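Local coordinates for Sel1 repeat family protein (Pseudomonas aeruginosa, PDB 6LCH) that probably acts as an immunity protein against the type VI secretion effector PldB, using an all-helical Sel1-repeat scaffold, at residues Gly48-Ala53 against Ala66-Thr71; Lys90-Asp95 against Asn115-Gly120; Pro134-Leu139 against Ala161-Ala166; Arg207-Glu212 against Pro254-Pro259; Glu229-Ile234 against Pro247-Asp252. One frame throughout, in Å; residues are numbered along the deposited sequence.

Interaction 1: Gly48-Ala53 against Ala66-Thr71; sequences GLYSKA and ANLYRT
The Tyr50 ring meets Leu68 at its edge: CD1 of Leu68 lies near the ring plane, 4.1 Å from Tyr50 CD2, and is equally far from Tyr50 CE2. Segment 66-71 lays nothing over either face of this ring; Tyr28 and Ala31 of helix 22-34 and Leu65 of helix 59-70 also touch the Tyr50 side chain. The second aromatic ring, Tyr69, comes alongside with its phenol end. Its OH stops 4.5 Å from Ser51 OG, which is too long for a hydrogen bond, so the two hydroxyls are merely neighbours.

The polar ends are served elsewhere. Tyr50 OH is hydrogen-bonded to Asn64 ND2, one turn before Leu68 on the same helix, while Ser51 OG is bonded to Val47 O in its own helix. The first of these bonds probably helps to set how the phenol lies along helix 59-70, with the CD2-CE2 edge turned to the leucine methyl. Leu68 contributes that methyl because its CG stands beside the backbone N, opposite the carbonyl carbon (chi1 -51°), and the side chain then crosses that of Tyr50 at about a right angle.

The contact is sparse, burying 83 Å² in all, and its closest CA pair, Tyr50 and Ala66, is 9.5 Å apart. Large residues therefore bridge a wide gap between the backbones. Helix 59-70 also meets helix 81-93, where Ala66 touches Leu87 and Tyr88 and Tyr69 touches Lys83. Successive helices packed in broadly opposite directions are consistent with the alpha-solenoid build of Sel1-repeat proteins, whose family belongs to the TPR clan.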
# COMPACT_ATOMS: atom_id res chain seq x y z
N GLY A 48 13.22 -11.00 -18.26
CA GLY A 48 13.04 -12.39 -18.65
C GLY A 48 12.32 -13.20 -17.60
O GLY A 48 11.31 -13.85 -17.88
N LEU A 49 12.81 -13.15 -16.35
CA LEU A 49 12.18 -13.88 -15.27
C LEU A 49 10.74 -13.44 -15.06
O LEU A 49 9.82 -14.26 -15.01
CB LEU A 49 12.98 -13.71 -13.98
CG LEU A 49 14.38 -14.30 -13.99
CD1 LEU A 49 15.26 -13.59 -12.99
CD2 LEU A 49 14.32 -15.79 -13.69
N TYR A 50 10.53 -12.12 -14.92
CA TYR A 50 9.18 -11.58 -14.73
C TYR A 50 8.24 -12.06 -15.83
O TYR A 50 7.13 -12.53 -15.54
CB TYR A 50 9.23 -10.06 -14.71
CG TYR A 50 9.44 -9.44 -13.34
CD1 TYR A 50 9.15 -10.16 -12.18
CD2 TYR A 50 9.90 -8.14 -13.21
CE1 TYR A 50 9.34 -9.59 -10.93
CE2 TYR A 50 10.09 -7.57 -11.97
CZ TYR A 50 9.80 -8.29 -10.84
OH TYR A 50 9.99 -7.72 -9.60
N SER A 51 8.66 -11.94 -17.09
CA SER A 51 7.79 -12.32 -18.19
C SER A 51 7.52 -13.82 -18.19
O SER A 51 6.38 -14.26 -18.38
CB SER A 51 8.41 -11.90 -19.52
OG SER A 51 8.80 -10.53 -19.48
N LYS A 52 8.57 -14.62 -17.96
CA LYS A 52 8.39 -16.07 -17.85
C LYS A 52 7.36 -16.41 -16.78
O LYS A 52 6.49 -17.27 -17.00
CB LYS A 52 9.73 -16.73 -17.51
CG LYS A 52 10.64 -16.99 -18.71
CD LYS A 52 11.96 -17.62 -18.28
CE LYS A 52 12.95 -16.58 -17.76
NZ LYS A 52 14.18 -17.18 -17.15
N ALA A 53 7.42 -15.74 -15.63
CA ALA A 53 6.43 -15.97 -14.60
C ALA A 53 5.05 -15.49 -15.05
O ALA A 53 4.04 -16.14 -14.77
CB ALA A 53 6.85 -15.29 -13.30
N ALA A 66 4.54 -4.90 -15.33
CA ALA A 66 3.81 -3.79 -15.94
C ALA A 66 4.19 -2.46 -15.31
O ALA A 66 4.22 -1.43 -15.99
CB ALA A 66 2.31 -4.04 -15.83
N ASN A 67 4.47 -2.45 -14.00
CA ASN A 67 4.92 -1.21 -13.39
C ASN A 67 6.23 -0.74 -14.00
O ASN A 67 6.47 0.47 -14.07
CB ASN A 67 5.07 -1.35 -11.88
CG ASN A 67 5.18 -0.00 -11.18
OD1 ASN A 67 4.32 0.87 -11.35
ND2 ASN A 67 6.25 0.19 -10.42
N LEU A 68 7.08 -1.67 -14.44
CA LEU A 68 8.29 -1.27 -15.17
C LEU A 68 7.94 -0.70 -16.54
O LEU A 68 8.49 0.33 -16.95
CB LEU A 68 9.24 -2.47 -15.31
CG LEU A 68 9.60 -3.27 -14.05
CD1 LEU A 68 10.67 -4.30 -14.36
CD2 LEU A 68 10.04 -2.35 -12.92
N TYR A 69 7.02 -1.36 -17.26
CA TYR A 69 6.65 -0.90 -18.60
C TYR A 69 5.77 0.34 -18.56
O TYR A 69 5.88 1.21 -19.43
CB TYR A 69 5.93 -2.02 -19.36
CG TYR A 69 6.80 -3.17 -19.81
CD1 TYR A 69 8.00 -2.95 -20.47
CD2 TYR A 69 6.41 -4.48 -19.58
CE1 TYR A 69 8.79 -4.02 -20.89
CE2 TYR A 69 7.18 -5.54 -19.99
CZ TYR A 69 8.37 -5.31 -20.64
OH TYR A 69 9.14 -6.37 -21.05
N ARG A 70 4.86 0.42 -17.59
CA ARG A 70 3.95 1.56 -17.51
C ARG A 70 4.73 2.86 -17.32
O ARG A 70 4.50 3.85 -18.02
CB ARG A 70 2.96 1.37 -16.37
CG ARG A 70 1.99 2.51 -16.18
CD ARG A 70 1.18 2.32 -14.92
NE ARG A 70 1.96 2.67 -13.74
CZ ARG A 70 2.25 3.92 -13.38
NH1 ARG A 70 1.82 4.93 -14.12
NH2 ARG A 70 2.96 4.15 -12.29
N THR A 71 5.65 2.86 -16.36
CA THR A 71 6.65 3.91 -16.24
C THR A 71 7.79 3.57 -17.20
O THR A 71 7.68 2.68 -18.05
CB THR A 71 7.13 4.02 -14.80
OG1 THR A 71 7.83 5.25 -14.61
CG2 THR A 71 8.05 2.89 -14.49

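Interaction 2: Lys90-Asp95 against Asn115-Gly120; sequences KMIDLD and NPATDG
Ile92 and Ala117 make the tight part of this contact: Ile92 CG2 sits 3.5 Å from Ala117 CB, closer than carbons usually pack. The methyl gets there because CG2 is anti to the backbone N of Ile92, while CG1, beside that N, carries the rest of the chain elsewhere. Asn115 stands beside the alanine. Its OD1 is 4.4 Å from Ile92 CG2 but is engaged by Ala117 N at 2.8 Å, with an N-H...O angle of 156° and the donor in the carbonyl plane. This bond closes an Asx turn, which probably helps to hold Ala117 CB against the isoleucine.

The looser side is bridged by solvent. Asp95 OD2 and Ala117 O are 4.5 Å apart, and one water donates to both, at 2.9 Å to Asp95 OD2 and 2.8 Å to Ala117 O. Asp95, which bonds this water, is the C-prime residue of the Schellman motif that ends helix 81-93, with positive phi and its N bonded to Ile92 O. Asp119 also lies on this side, but its carboxylate is paired with Lys126, which probably tempers any repulsion from Asp95.

Ile92 continues inward onto Phe100 and Met103 of helix 97-107 and onto Phe123 of helix 123-129. The loop between helices 111-114 and 123-129 thus packs against the C-terminal end of helix 81-93.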
# COMPACT_ATOMS: atom_id res chain seq x y z
N LYS A 90 -4.38 -9.49 -18.71
CA LYS A 90 -4.18 -10.87 -18.29
C LYS A 90 -4.52 -11.04 -16.81
O LYS A 90 -5.05 -12.07 -16.41
CB LYS A 90 -2.74 -11.31 -18.58
CG LYS A 90 -2.41 -11.37 -20.06
CD LYS A 90 -0.91 -11.29 -20.30
CE LYS A 90 -0.60 -10.69 -21.67
NZ LYS A 90 -1.20 -11.46 -22.79
N MET A 91 -4.21 -10.03 -15.99
CA MET A 91 -4.61 -10.06 -14.59
C MET A 91 -6.12 -10.09 -14.45
O MET A 91 -6.67 -10.84 -13.64
CB MET A 91 -4.05 -8.83 -13.86
CG MET A 91 -2.55 -8.78 -13.79
SD MET A 91 -1.96 -7.71 -12.49
CE MET A 91 -1.31 -6.41 -13.42
N ILE A 92 -6.80 -9.25 -15.22
CA ILE A 92 -8.26 -9.21 -15.20
C ILE A 92 -8.84 -10.53 -15.70
O ILE A 92 -9.84 -11.03 -15.16
CB ILE A 92 -8.76 -8.00 -16.02
CG1 ILE A 92 -8.50 -6.70 -15.25
CG2 ILE A 92 -10.22 -8.15 -16.36
CD1 ILE A 92 -8.93 -5.45 -16.00
N ASP A 93 -8.21 -11.12 -16.72
CA ASP A 93 -8.67 -12.41 -17.24
C ASP A 93 -8.72 -13.47 -16.15
O ASP A 93 -9.60 -14.34 -16.17
CB ASP A 93 -7.76 -12.88 -18.37
CG ASP A 93 -8.01 -12.14 -19.66
OD1 ASP A 93 -8.99 -11.37 -19.73
OD2 ASP A 93 -7.22 -12.33 -20.61
N LEU A 94 -7.80 -13.41 -15.19
CA LEU A 94 -7.79 -14.29 -14.04
C LEU A 94 -8.62 -13.75 -12.89
O LEU A 94 -8.61 -14.35 -11.80
CB LEU A 94 -6.35 -14.53 -13.57
CG LEU A 94 -5.40 -15.22 -14.55
CD1 LEU A 94 -3.97 -15.13 -14.04
CD2 LEU A 94 -5.81 -16.67 -14.78
N ASP A 95 -9.33 -12.64 -13.09
CA ASP A 95 -10.14 -12.01 -12.05
C ASP A 95 -9.30 -11.61 -10.84
O ASP A 95 -9.77 -11.67 -9.69
CB ASP A 95 -11.31 -12.90 -11.63
CG ASP A 95 -12.54 -12.10 -11.26
OD1 ASP A 95 -13.27 -12.50 -10.33
OD2 ASP A 95 -12.77 -11.05 -11.90
N ASN A 115 -15.98 -2.49 -19.46
CA ASN A 115 -15.29 -3.77 -19.51
C ASN A 115 -16.20 -4.89 -19.01
O ASN A 115 -16.79 -4.77 -17.93
CB ASN A 115 -14.01 -3.72 -18.68
CG ASN A 115 -13.12 -4.93 -18.90
OD1 ASN A 115 -13.47 -6.05 -18.51
ND2 ASN A 115 -11.98 -4.71 -19.53
N PRO A 116 -16.33 -6.00 -19.76
CA PRO A 116 -17.24 -7.08 -19.32
C PRO A 116 -16.85 -7.70 -17.99
O PRO A 116 -17.73 -8.22 -17.29
CB PRO A 116 -17.15 -8.10 -20.47
CG PRO A 116 -15.89 -7.77 -21.19
CD PRO A 116 -15.72 -6.29 -21.06
N ALA A 117 -15.57 -7.66 -17.61
CA ALA A 117 -15.15 -8.33 -16.39
C ALA A 117 -15.48 -7.55 -15.13
O ALA A 117 -15.37 -8.11 -14.03
CB ALA A 117 -13.64 -8.60 -16.44
N THR A 118 -15.89 -6.29 -15.24
CA THR A 118 -16.23 -5.51 -14.06
C THR A 118 -17.68 -5.68 -13.64
O THR A 118 -18.02 -5.34 -12.50
CB THR A 118 -15.95 -4.02 -14.29
OG1 THR A 118 -16.87 -3.50 -15.26
CG2 THR A 118 -14.52 -3.82 -14.79
N ASP A 119 -18.53 -6.20 -14.53
CA ASP A 119 -19.96 -6.39 -14.25
C ASP A 119 -20.65 -5.06 -13.97
O ASP A 119 -21.38 -4.91 -12.99
CB ASP A 119 -20.16 -7.37 -13.09
CG ASP A 119 -19.35 -8.65 -13.26
OD1 ASP A 119 -19.37 -9.21 -14.38
OD2 ASP A 119 -18.71 -9.09 -12.28
N GLY A 120 -20.41 -4.09 -14.84
CA GLY A 120 -21.04 -2.79 -14.73
C GLY A 120 -20.43 -1.87 -13.69
O GLY A 120 -21.02 -0.83 -13.39
O HOH W 1 -15.50 -10.65 -12.91

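Interaction 3: Pro134-Leu139 against Ala161-Ala166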
# COMPACT_ATOMS: atom_id res chain seq x y z
N PRO A 134 -5.38 -1.62 -2.20
CA PRO A 134 -5.15 -0.32 -2.85
C PRO A 134 -6.42 0.36 -3.33
O PRO A 134 -6.57 1.58 -3.14
CB PRO A 134 -4.22 -0.68 -4.02
CG PRO A 134 -3.49 -1.88 -3.54
CD PRO A 134 -4.51 -2.66 -2.79
N ALA A 135 -7.35 -0.39 -3.93
CA ALA A 135 -8.56 0.24 -4.44
C ALA A 135 -9.43 0.78 -3.31
O ALA A 135 -10.00 1.87 -3.42
CB ALA A 135 -9.34 -0.75 -5.30
N LEU A 136 -9.54 0.03 -2.21
CA LEU A 136 -10.34 0.50 -1.08
C LEU A 136 -9.72 1.73 -0.43
O LEU A 136 -10.43 2.60 0.07
CB LEU A 136 -10.51 -0.61 -0.05
CG LEU A 136 -11.34 -1.85 -0.39
CD1 LEU A 136 -10.93 -2.97 0.53
CD2 LEU A 136 -12.82 -1.57 -0.25
N THR A 137 -8.38 1.80 -0.43
CA THR A 137 -7.69 2.95 0.15
C THR A 137 -7.88 4.21 -0.70
O THR A 137 -8.08 5.30 -0.15
CB THR A 137 -6.21 2.63 0.31
OG1 THR A 137 -6.07 1.48 1.15
CG2 THR A 137 -5.46 3.79 0.93
N GLU A 138 -7.81 4.07 -2.02
CA GLU A 138 -8.02 5.23 -2.89
C GLU A 138 -9.45 5.74 -2.77
O GLU A 138 -9.67 6.96 -2.71
CB GLU A 138 -7.71 4.87 -4.34
CG GLU A 138 -8.13 5.94 -5.35
CD GLU A 138 -7.26 7.18 -5.28
OE1 GLU A 138 -6.09 7.07 -4.86
OE2 GLU A 138 -7.75 8.28 -5.63
N LEU A 139 -10.43 4.83 -2.76
CA LEU A 139 -11.81 5.25 -2.56
C LEU A 139 -11.98 5.94 -1.21
O LEU A 139 -12.69 6.94 -1.10
CB LEU A 139 -12.74 4.04 -2.67
CG LEU A 139 -12.95 3.46 -4.07
CD1 LEU A 139 -13.60 2.09 -3.99
CD2 LEU A 139 -13.77 4.39 -4.95
N ALA A 161 -6.94 -1.92 5.82
CA ALA A 161 -5.90 -2.13 6.82
C ALA A 161 -6.06 -3.46 7.54
O ALA A 161 -5.07 -4.05 7.97
CB ALA A 161 -5.88 -1.00 7.84
N SER A 162 -7.30 -3.95 7.70
CA SER A 162 -7.50 -5.25 8.33
C SER A 162 -6.84 -6.37 7.54
O SER A 162 -6.57 -7.43 8.10
CB SER A 162 -9.00 -5.53 8.50
OG SER A 162 -9.65 -5.78 7.26
N GLN A 163 -6.56 -6.15 6.25
CA GLN A 163 -5.81 -7.10 5.44
C GLN A 163 -4.30 -6.87 5.51
O GLN A 163 -3.56 -7.49 4.75
CB GLN A 163 -6.29 -7.03 3.99
CG GLN A 163 -7.80 -7.15 3.85
CD GLN A 163 -8.28 -7.10 2.41
OE1 GLN A 163 -7.86 -7.89 1.57
NE2 GLN A 163 -9.19 -6.17 2.12
N GLY A 164 -3.85 -6.01 6.41
CA GLY A 164 -2.43 -5.79 6.61
C GLY A 164 -1.78 -4.81 5.66
O GLY A 164 -0.55 -4.78 5.57
N TYR A 165 -2.57 -4.00 4.96
CA TYR A 165 -2.07 -3.07 3.96
C TYR A 165 -1.65 -1.78 4.67
O TYR A 165 -2.50 -1.01 5.13
CB TYR A 165 -3.14 -2.82 2.91
CG TYR A 165 -2.75 -1.88 1.80
CD1 TYR A 165 -3.40 -0.66 1.64
CD2 TYR A 165 -1.75 -2.21 0.89
CE1 TYR A 165 -3.06 0.20 0.63
CE2 TYR A 165 -1.41 -1.35 -0.14
CZ TYR A 165 -2.06 -0.14 -0.26
OH TYR A 165 -1.73 0.72 -1.28
N ALA A 166 -0.34 -1.56 4.75
CA ALA A 166 0.18 -0.45 5.56
C ALA A 166 -0.30 0.93 5.12
O ALA A 166 -0.65 1.73 6.01
CB ALA A 166 1.72 -0.51 5.57
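Tyr165 and Gln163 reach back from the turn after helix 150-162 to Pro134, Leu136 and Thr137 on helix 133-146, joining the two helices of a Sel1 repeat hairpin of the TPR-like type. The apolar part is Pro134 against Tyr165. Pro134 CG lies 4.0 Å from Tyr165 CZ, and the proline ring is set towards the phenol end rather than over the ring centre. Over that face lies Pro134 N, 4.0 Å above the plane and displaced to the rim. Tyr165 projects this far because its CG is anti to the backbone N (chi1 -179°). It occupies the N-cap position of helix 166-178, so the residue that immediately precedes that helix also packs on the start of an earlier one.

The polar groups meet carbon across the contact and take their hydrogen bonds elsewhere. Gln163 is extended beyond CG, and its NE2 passes 4.0 Å from Leu136 CD1, the two side chains crossing at about a right angle. That nitrogen is bonded to Gly131 O and Cys159 O, and Gln163 OE1 accepts from Glu13 N. The amide thereby links the turn to the N-terminal arm, which the disulfide Cys10-Cys159 also ties to helix 150-162.

Among backbone bonds, Gly164 N to Ala161 O at 2.8 Å closes the helix end, and Gly164 follows with positive phi (84°), leading the chain round to Tyr165. At the ring edge, Thr137 OG1, itself hydrogen-bonded to Pro133 O, lies close to the ring plane, 3.3 Å from Tyr165 CE1 and 3.5 Å from Tyr165 CD1.

Interaction 4: Arg207-Glu212 against Pro254-Pro259; sequences RVFGSE and PLPPHP
Arg207 O is gripped twice, by Gly210 N at 3.1 Å and by Thr213 OG1, and the turn thus closed at the end of helix 199-208 presents Phe209 to Pro256 and Leu255. A backbone bond between Phe209 and Asp224 ties the same turn to the approach of helix 225-240.

Phe209 and Pro256 approach from opposite directions. The CE1-CZ side of the phenyl ring meets the proline, with Phe209 CE1 3.6 Å from Pro256 CG and Phe209 CZ 3.9 Å from Pro256 CD. The proline stands obliquely to the ring. Leu255 is more distant: its CD2 lies near the ring plane at the edge, 4.5 Å from Phe209 CZ. One face of the phenyl is covered by the preceding residue, as Val208 CG1 sits 3.7 Å above the ring centre. Phe209 CG lies beside its backbone N, which directs the ring towards segment 254-259. Leu187 and Leu227 also touch Phe209, placing the ring between helices 183-195 and 225-240.

No hydrogen bond crosses between the segments, and 93 Å² is buried. Even the closest CA atoms, those of Phe209 and Pro256, are 10.1 Å apart, a span filled chiefly by the length of the phenylalanine and the proline ring that meets it.

From Pro254 to Pro257 the backbone keeps phi near -65° and psi between 140° and 164°. This is the extended polyproline II conformation, here of a proline-rich C-terminal tail laid across the C-terminal helices of this all-helical protein.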
# COMPACT_ATOMS: atom_id res chain seq x y z
N ARG A 207 10.37 11.61 12.60
CA ARG A 207 10.31 13.05 12.82
C ARG A 207 9.45 13.41 14.02
O ARG A 207 9.72 14.41 14.69
CB ARG A 207 9.79 13.74 11.56
CG ARG A 207 10.46 13.26 10.28
CD ARG A 207 10.80 14.42 9.37
NE ARG A 207 11.44 15.53 10.08
CZ ARG A 207 11.04 16.79 10.01
NH1 ARG A 207 10.00 17.13 9.25
NH2 ARG A 207 11.68 17.73 10.69
N VAL A 208 8.41 12.62 14.29
CA VAL A 208 7.59 12.83 15.48
C VAL A 208 8.47 12.87 16.73
O VAL A 208 8.36 13.78 17.56
CB VAL A 208 6.51 11.74 15.59
CG1 VAL A 208 6.01 11.61 17.02
CG2 VAL A 208 5.36 12.02 14.63
N PHE A 209 9.37 11.90 16.86
CA PHE A 209 10.25 11.81 18.01
C PHE A 209 11.62 12.42 17.74
O PHE A 209 12.57 12.15 18.49
CB PHE A 209 10.36 10.35 18.45
CG PHE A 209 9.04 9.73 18.78
CD1 PHE A 209 8.31 10.17 19.87
CD2 PHE A 209 8.50 8.72 17.99
CE1 PHE A 209 7.09 9.62 20.18
CE2 PHE A 209 7.27 8.17 18.29
CZ PHE A 209 6.56 8.62 19.39
N GLY A 210 11.74 13.25 16.71
CA GLY A 210 12.96 13.99 16.46
C GLY A 210 12.93 15.34 17.17
O GLY A 210 11.91 16.01 17.22
N SER A 211 14.09 15.72 17.71
CA SER A 211 14.18 16.99 18.43
C SER A 211 14.12 18.18 17.48
O SER A 211 13.63 19.25 17.86
CB SER A 211 15.47 17.03 19.24
OG SER A 211 16.60 17.03 18.39
N GLU A 212 14.62 18.02 16.26
CA GLU A 212 14.66 19.08 15.26
C GLU A 212 13.31 19.34 14.59
O GLU A 212 13.21 20.27 13.79
CB GLU A 212 15.71 18.73 14.19
CG GLU A 212 15.24 17.69 13.17
CD GLU A 212 14.89 16.35 13.79
OE1 GLU A 212 15.60 15.92 14.73
OE2 GLU A 212 13.89 15.73 13.35
N PRO A 254 5.93 0.35 23.30
CA PRO A 254 4.63 1.01 23.54
C PRO A 254 4.77 2.52 23.41
O PRO A 254 5.76 3.11 23.82
CB PRO A 254 4.27 0.58 24.96
CG PRO A 254 5.54 0.07 25.57
CD PRO A 254 6.34 -0.49 24.43
N LEU A 255 3.75 3.14 22.82
CA LEU A 255 3.84 4.55 22.50
C LEU A 255 3.78 5.40 23.76
O LEU A 255 3.02 5.10 24.68
CB LEU A 255 2.71 4.95 21.54
CG LEU A 255 2.83 4.34 20.15
CD1 LEU A 255 1.51 4.43 19.41
CD2 LEU A 255 3.94 5.01 19.36
N PRO A 256 4.57 6.47 23.84
CA PRO A 256 4.57 7.32 25.03
C PRO A 256 3.25 8.04 25.18
O PRO A 256 2.49 8.18 24.21
CB PRO A 256 5.71 8.31 24.76
CG PRO A 256 5.81 8.36 23.27
CD PRO A 256 5.50 6.97 22.80
N PRO A 257 2.93 8.51 26.38
CA PRO A 257 1.78 9.39 26.54
C PRO A 257 2.05 10.75 25.90
O PRO A 257 3.19 11.10 25.59
CB PRO A 257 1.62 9.51 28.06
CG PRO A 257 2.99 9.27 28.59
CD PRO A 257 3.61 8.25 27.67
N HIS A 258 0.98 11.49 25.70
CA HIS A 258 1.05 12.85 25.16
C HIS A 258 0.90 13.85 26.29
O HIS A 258 0.05 13.66 27.17
CB HIS A 258 -0.05 13.06 24.12
CG HIS A 258 0.11 14.31 23.31
ND1 HIS A 258 -0.33 15.54 23.75
CD2 HIS A 258 0.65 14.52 22.09
CE1 HIS A 258 -0.06 16.46 22.84
NE2 HIS A 258 0.53 15.86 21.82
N PRO A 259 1.70 14.92 26.30
CA PRO A 259 1.60 15.89 27.41
C PRO A 259 0.22 16.50 27.58
O PRO A 259 -0.13 16.89 28.70
CB PRO A 259 2.64 16.96 27.02
CG PRO A 259 3.62 16.23 26.17
CD PRO A 259 2.82 15.22 25.40

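Interaction 5: Glu229-Ile234 against Pro247-Asp252; sequences EAYYSI and PNLIED
In this helix-against-helix packing near the C-terminal end of the modelled chain, Leu249, the first residue of the short helix 249-252, fits against Tyr231 and Ile234, three positions apart on helix 225-240. The two segments run in broadly opposite directions, and 113 Å² is buried between them.

Leu249 spreads its branches over both partners. Its CD1 approaches Tyr231 CE1 at 3.9 Å, obliquely to the aromatic ring, while Leu249 CD2 is 4.1 Å from Ile234 CD1. The side chain projects to this point because CG stands anti to the backbone N of Leu249 (chi1 -155°). About CB-CG, chi2 of -128° departs from the usual staggered values, perhaps because one methyl meets the tyrosine and the other the isoleucine. Helix 249-252 is itself held by Asp252 N bonded to Asn248 O at 2.8 Å, so Leu249 projects from a closed turn.

The surroundings are mostly apolar. Ile234 also touches Val194, Ala202 and Phe246, and Tyr231 lies against Leu205, so the contact is continuous with helices 183-195 and 199-208. The phenol end of Tyr231 has a polar partner, Gln191 NE2, through a weak hydrogen bond; Gln191 touches Leu249 as well. On the helix 225-240 side, Ile234 CD1 lies 4.0 Å from Leu249 CG.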
# COMPACT_ATOMS: atom_id res chain seq x y z
N GLU A 229 15.48 6.94 16.49
CA GLU A 229 16.34 6.09 15.68
C GLU A 229 15.70 4.75 15.38
O GLU A 229 15.87 4.21 14.28
CB GLU A 229 17.68 5.88 16.36
CG GLU A 229 18.65 5.21 15.42
CD GLU A 229 18.74 3.72 15.59
OE1 GLU A 229 17.98 3.17 16.41
OE2 GLU A 229 19.58 3.09 14.91
N ALA A 230 14.98 4.18 16.35
CA ALA A 230 14.32 2.90 16.12
C ALA A 230 13.38 2.97 14.93
O ALA A 230 13.23 1.99 14.19
CB ALA A 230 13.56 2.46 17.37
N TYR A 231 12.75 4.12 14.71
CA TYR A 231 11.85 4.27 13.57
C TYR A 231 12.61 4.58 12.29
O TYR A 231 12.32 3.99 11.25
CB TYR A 231 10.80 5.34 13.87
CG TYR A 231 9.73 4.84 14.80
CD1 TYR A 231 8.88 3.81 14.41
CD2 TYR A 231 9.57 5.37 16.07
CE1 TYR A 231 7.90 3.34 15.25
CE2 TYR A 231 8.60 4.91 16.92
CZ TYR A 231 7.76 3.90 16.51
OH TYR A 231 6.78 3.43 17.36
N TYR A 232 13.59 5.48 12.35
CA TYR A 232 14.35 5.78 11.15
C TYR A 232 15.11 4.56 10.65
O TYR A 232 15.28 4.39 9.44
CB TYR A 232 15.33 6.93 11.38
CG TYR A 232 15.89 7.45 10.08
CD1 TYR A 232 15.08 8.16 9.19
CD2 TYR A 232 17.20 7.21 9.71
CE1 TYR A 232 15.57 8.63 8.00
CE2 TYR A 232 17.70 7.67 8.50
CZ TYR A 232 16.88 8.38 7.65
OH TYR A 232 17.37 8.85 6.45
N SER A 233 15.57 3.70 11.57
CA SER A 233 16.25 2.48 11.16
C SER A 233 15.28 1.52 10.48
O SER A 233 15.64 0.84 9.51
CB SER A 233 16.91 1.81 12.36
OG SER A 233 17.56 0.61 11.98
N ILE A 234 14.04 1.44 10.99
CA ILE A 234 13.02 0.65 10.31
C ILE A 234 12.74 1.23 8.94
O ILE A 234 12.60 0.49 7.95
CB ILE A 234 11.74 0.59 11.17
CG1 ILE A 234 11.89 -0.43 12.30
CG2 ILE A 234 10.52 0.27 10.31
CD1 ILE A 234 10.82 -0.29 13.37
N PRO A 247 6.46 -7.54 13.26
CA PRO A 247 5.32 -8.01 14.05
C PRO A 247 5.46 -7.81 15.55
O PRO A 247 4.48 -8.03 16.27
CB PRO A 247 5.24 -9.51 13.70
CG PRO A 247 6.19 -9.71 12.54
CD PRO A 247 7.23 -8.65 12.68
N ASN A 248 6.63 -7.41 16.04
CA ASN A 248 6.83 -7.16 17.46
C ASN A 248 6.92 -5.68 17.80
O ASN A 248 7.08 -5.34 18.97
CB ASN A 248 8.09 -7.88 17.95
CG ASN A 248 7.96 -9.40 17.87
OD1 ASN A 248 7.40 -10.03 18.76
ND2 ASN A 248 8.49 -9.98 16.80
N LEU A 249 6.79 -4.80 16.80
CA LEU A 249 7.01 -3.37 17.00
C LEU A 249 6.08 -2.80 18.07
O LEU A 249 6.51 -2.04 18.94
CB LEU A 249 6.82 -2.63 15.67
CG LEU A 249 7.49 -1.28 15.39
CD1 LEU A 249 6.45 -0.29 14.92
CD2 LEU A 249 8.27 -0.73 16.58
N ILE A 250 4.79 -3.15 18.00
CA ILE A 250 3.82 -2.60 18.94
C ILE A 250 4.19 -2.98 20.37
O ILE A 250 4.18 -2.14 21.28
CB ILE A 250 2.40 -3.07 18.58
CG1 ILE A 250 1.79 -2.19 17.49
CG2 ILE A 250 1.51 -3.05 19.81
CD1 ILE A 250 2.28 -2.52 16.10
N GLU A 251 4.54 -4.25 20.58
CA GLU A 251 4.85 -4.72 21.92
C GLU A 251 6.23 -4.25 22.38
O GLU A 251 6.41 -3.93 23.56
CB GLU A 251 4.77 -6.25 21.97
CG GLU A 251 5.19 -6.85 23.30
CD GLU A 251 5.85 -8.21 23.14
OE1 GLU A 251 5.96 -8.69 21.99
OE2 GLU A 251 6.27 -8.79 24.16
N ASP A 252 7.20 -4.19 21.47
CA ASP A 252 8.56 -3.84 21.87
C ASP A 252 8.67 -2.37 22.29
O ASP A 252 9.50 -2.04 23.14
CB ASP A 252 9.54 -4.13 20.73
CG ASP A 252 9.85 -5.61 20.60
OD1 ASP A 252 10.54 -5.98 19.62
OD2 ASP A 252 9.41 -6.41 21.45

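From the N terminus, interactions 1, 2 and 3 follow in series. Interaction 1 closes the turn between helices 43-55 and 59-70, and interaction 2 closes a loop from helix 81-93 to the segment before helix 123-129. Interaction 3 joins helix 133-146 to the end of helix 150-162, its centre close to the chain's centre, about 7 Å from it. Interaction 4 closes a longer loop from helix 199-208 to the tail, with interaction 5 nested inside it. These two touch: Phe209 CE2 is 3.8 Å from Tyr231 CE2, and Leu255 CD2 is 3.8 Å from Tyr231 OH. No loops cross. Interactions 2 and 4, with centres about 46 Å apart, lie on opposite sides of the chain's centre.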